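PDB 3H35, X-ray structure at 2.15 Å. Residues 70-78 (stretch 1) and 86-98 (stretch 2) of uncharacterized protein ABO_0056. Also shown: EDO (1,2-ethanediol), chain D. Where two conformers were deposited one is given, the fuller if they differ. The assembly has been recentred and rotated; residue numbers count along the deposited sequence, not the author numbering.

Stretch 1, residues 70-78: AFALLTLYS
Stretch 2 86-98: EVLYRYSNAGRAA

The strand that ends at Tyr77 runs antiparallel to the strand that begins at Val87. The axes approach to 4.7 Å, with 154° between their directions. Leu74 pairs with Tyr91 and Leu76 with Tyr89, each at a CA-CA distance of 5.2 Å. Leu74 N donates to Tyr91 O (2.9 Å), and Tyr91 N returns a bond to Leu74 O (3.0 Å). Leu76 N donates to Tyr89 O (2.9 Å). A beta bulge then shifts the register by one: Leu88, at phi/psi -107/-29, gives its N to Leu76 O (2.7 Å), and Tyr77 pairs with Val87. Ser78 N to Glu86 O (2.9 Å) and Glu86 N to Ser78 OG (2.9 Å) close this end; Ser78 is p.

The stretches bury 834 Å², both sides summed. Thr75 (m) and Arg90 (m, t, t) share a face with Tyr77 and Val87. Arg90 NE donates to Thr75 OG1 (2.9 Å), which gives the NE hydrogen of the buried Arg90 an acceptor. Arg90 NH1 binds ethanediol O2 (2.7 Å). Tyr77 CE1 packs on Val87 CG2 (3.5 Å). Leu74, Leu76 (m, t), Tyr89 (t) and Tyr91 (t) are buried on the other face, where leucine and tyrosine offer apolar surface; Leu76 CD1 meets Tyr89 CD2 (3.9 Å).

Ser92 OG (t) donates to Ala72 O (2.6 Å) and accepts from Ala94 N (3.0 Å). A water links Ala72 N and Asn93 OD1. Ala94 CB points toward the other stretch and lies over one face of the Phe71 (m) ring, 3.8 Å from the ring centroid.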

# COMPACT_ATOMS: atom_id res chain seq x y z
N ALA A 70 -17.00 -7.73 13.26
CA ALA A 70 -16.96 -6.49 12.52
C ALA A 70 -16.88 -5.33 13.51
O ALA A 70 -17.55 -5.35 14.55
CB ALA A 70 -18.19 -6.37 11.60
N PHE A 71 -16.03 -4.33 13.23
CA PHE A 71 -15.92 -3.16 14.10
C PHE A 71 -16.20 -1.85 13.38
O PHE A 71 -16.14 -1.81 12.15
CB PHE A 71 -14.54 -3.13 14.78
CG PHE A 71 -14.32 -4.29 15.70
CD1 PHE A 71 -14.74 -4.23 17.02
CD2 PHE A 71 -13.72 -5.46 15.24
CE1 PHE A 71 -14.55 -5.32 17.89
CE2 PHE A 71 -13.54 -6.57 16.09
CZ PHE A 71 -13.95 -6.49 17.42
N ALA A 72 -16.53 -0.81 14.14
CA ALA A 72 -16.74 0.51 13.58
C ALA A 72 -15.43 1.06 13.03
O ALA A 72 -14.36 0.91 13.64
CB ALA A 72 -17.34 1.48 14.62
N LEU A 73 -15.51 1.66 11.86
CA LEU A 73 -14.37 2.26 11.20
C LEU A 73 -14.75 3.63 10.72
O LEU A 73 -15.77 3.82 10.08
CB LEU A 73 -14.00 1.39 9.97
CG LEU A 73 -12.69 1.68 9.23
CD1 LEU A 73 -11.50 1.52 10.20
CD2 LEU A 73 -12.58 0.76 8.02
N LEU A 74 -13.95 4.61 11.06
CA LEU A 74 -14.11 5.94 10.46
C LEU A 74 -13.00 6.11 9.45
O LEU A 74 -11.83 5.86 9.75
CB LEU A 74 -13.99 7.06 11.52
CG LEU A 74 -14.97 7.11 12.69
CD1 LEU A 74 -14.63 8.37 13.56
CD2 LEU A 74 -16.41 7.13 12.20
N THR A 75 -13.37 6.49 8.25
CA THR A 75 -12.41 6.72 7.20
C THR A 75 -12.46 8.18 6.77
O THR A 75 -13.53 8.72 6.51
CB THR A 75 -12.71 5.77 6.02
OG1 THR A 75 -12.70 4.39 6.47
CG2 THR A 75 -11.72 6.00 4.91
N LEU A 76 -11.31 8.82 6.73
CA LEU A 76 -11.18 10.16 6.22
C LEU A 76 -10.74 10.07 4.79
O LEU A 76 -9.69 9.49 4.45
CB LEU A 76 -10.18 10.97 7.04
CG LEU A 76 -10.58 11.25 8.49
CD1 LEU A 76 -9.45 12.01 9.24
CD2 LEU A 76 -11.92 12.00 8.58
N TYR A 77 -11.60 10.63 3.94
CA TYR A 77 -11.43 10.72 2.52
C TYR A 77 -11.10 12.14 2.11
O TYR A 77 -11.68 13.10 2.62
CB TYR A 77 -12.72 10.36 1.82
CG TYR A 77 -12.99 8.90 1.76
CD1 TYR A 77 -12.52 8.13 0.72
CD2 TYR A 77 -13.72 8.28 2.74
CE1 TYR A 77 -12.78 6.74 0.66
CE2 TYR A 77 -14.00 6.91 2.70
CZ TYR A 77 -13.52 6.15 1.66
OH TYR A 77 -13.78 4.81 1.65
N SER A 78 -10.25 12.24 1.10
CA SER A 78 -9.72 13.51 0.67
C SER A 78 -10.78 14.44 0.13
O SER A 78 -10.64 15.64 0.21
CB SER A 78 -8.65 13.30 -0.40
OG SER A 78 -9.20 12.66 -1.53
N GLU A 86 -9.44 9.85 -2.33
CA GLU A 86 -8.66 8.77 -1.72
C GLU A 86 -8.75 8.69 -0.19
O GLU A 86 -9.00 9.68 0.49
CB GLU A 86 -7.19 8.89 -2.15
CG GLU A 86 -6.89 8.22 -3.51
CD GLU A 86 -5.43 8.40 -3.94
OE1 GLU A 86 -4.74 9.27 -3.32
OE2 GLU A 86 -4.99 7.68 -4.89
N VAL A 87 -8.47 7.50 0.32
CA VAL A 87 -8.46 7.24 1.77
C VAL A 87 -7.21 7.87 2.39
O VAL A 87 -6.10 7.60 1.96
CB VAL A 87 -8.47 5.72 2.07
CG1 VAL A 87 -8.05 5.47 3.50
CG2 VAL A 87 -9.84 5.08 1.73
N LEU A 88 -7.37 8.70 3.41
CA LEU A 88 -6.22 9.34 4.04
C LEU A 88 -5.86 8.80 5.40
O LEU A 88 -4.73 8.90 5.78
CB LEU A 88 -6.44 10.84 4.17
CG LEU A 88 -6.49 11.59 2.84
CD1 LEU A 88 -6.61 13.08 3.07
CD2 LEU A 88 -5.26 11.26 2.00
N TYR A 89 -6.83 8.30 6.17
CA TYR A 89 -6.65 8.06 7.57
C TYR A 89 -7.80 7.19 8.01
O TYR A 89 -8.90 7.34 7.52
CB TYR A 89 -6.71 9.39 8.35
CG TYR A 89 -6.36 9.31 9.84
CD1 TYR A 89 -5.06 9.46 10.26
CD2 TYR A 89 -7.35 9.17 10.84
CE1 TYR A 89 -4.73 9.44 11.58
CE2 TYR A 89 -7.00 9.13 12.20
CZ TYR A 89 -5.69 9.28 12.52
OH TYR A 89 -5.26 9.27 13.83
N ARG A 90 -7.52 6.28 8.91
CA ARG A 90 -8.55 5.39 9.41
C ARG A 90 -8.44 5.26 10.91
O ARG A 90 -7.34 5.28 11.45
CB ARG A 90 -8.51 4.05 8.73
CG ARG A 90 -9.14 4.11 7.37
CD ARG A 90 -9.21 2.78 6.64
NE ARG A 90 -10.35 2.79 5.72
CZ ARG A 90 -10.36 2.26 4.51
NH1 ARG A 90 -9.27 1.70 4.00
NH2 ARG A 90 -11.47 2.33 3.79
N TYR A 91 -9.60 5.16 11.57
CA TYR A 91 -9.68 5.13 13.01
C TYR A 91 -10.73 4.12 13.44
O TYR A 91 -11.72 3.92 12.76
CB TYR A 91 -10.00 6.54 13.58
CG TYR A 91 -9.92 6.62 15.08
CD1 TYR A 91 -8.71 6.92 15.72
CD2 TYR A 91 -11.04 6.34 15.86
CE1 TYR A 91 -8.63 6.96 17.12
CE2 TYR A 91 -10.96 6.38 17.26
CZ TYR A 91 -9.76 6.69 17.87
OH TYR A 91 -9.70 6.71 19.27
N SER A 92 -10.52 3.47 14.56
CA SER A 92 -11.51 2.53 15.06
C SER A 92 -11.34 2.45 16.54
O SER A 92 -10.27 2.81 17.05
CB SER A 92 -11.30 1.15 14.44
OG SER A 92 -12.22 0.20 14.96
N ASN A 93 -12.38 1.98 17.24
CA ASN A 93 -12.26 1.63 18.65
C ASN A 93 -12.09 0.13 18.88
O ASN A 93 -12.12 -0.32 20.02
CB ASN A 93 -13.45 2.21 19.48
CG ASN A 93 -14.79 1.67 19.05
OD1 ASN A 93 -14.95 1.18 17.93
ND2 ASN A 93 -15.79 1.78 19.94
N ALA A 94 -11.86 -0.63 17.81
CA ALA A 94 -11.66 -2.08 17.90
C ALA A 94 -10.48 -2.42 18.83
O ALA A 94 -10.45 -3.48 19.41
CB ALA A 94 -11.42 -2.68 16.51
N GLY A 95 -9.52 -1.51 18.97
CA GLY A 95 -8.39 -1.72 19.89
C GLY A 95 -8.80 -2.01 21.32
O GLY A 95 -8.15 -2.80 22.00
N ARG A 96 -9.92 -1.41 21.74
CA ARG A 96 -10.38 -1.56 23.10
C ARG A 96 -10.78 -3.01 23.35
O ARG A 96 -10.26 -3.64 24.25
CB ARG A 96 -11.56 -0.63 23.41
CG ARG A 96 -11.37 0.87 23.00
CD ARG A 96 -10.24 1.53 23.75
NE ARG A 96 -10.19 2.98 23.53
CZ ARG A 96 -9.29 3.80 24.07
NH1 ARG A 96 -9.34 5.11 23.79
NH2 ARG A 96 -8.34 3.33 24.87
N ALA A 97 -11.66 -3.57 22.53
CA ALA A 97 -12.06 -4.95 22.73
C ALA A 97 -10.90 -5.86 22.45
O ALA A 97 -10.83 -6.94 23.03
CB ALA A 97 -13.23 -5.32 21.82
N ALA A 98 -9.99 -5.46 21.56
CA ALA A 98 -8.88 -6.34 21.19
C ALA A 98 -7.79 -6.41 22.26
O ALA A 98 -6.91 -7.26 22.17
CB ALA A 98 -8.27 -5.93 19.85
C1 EDO D . -5.55 3.65 6.37
O1 EDO D . -4.64 4.77 6.36
C2 EDO D . -5.51 2.87 5.08
O2 EDO D . -6.82 2.37 4.83
O HOH W 1 -16.33 -0.97 17.02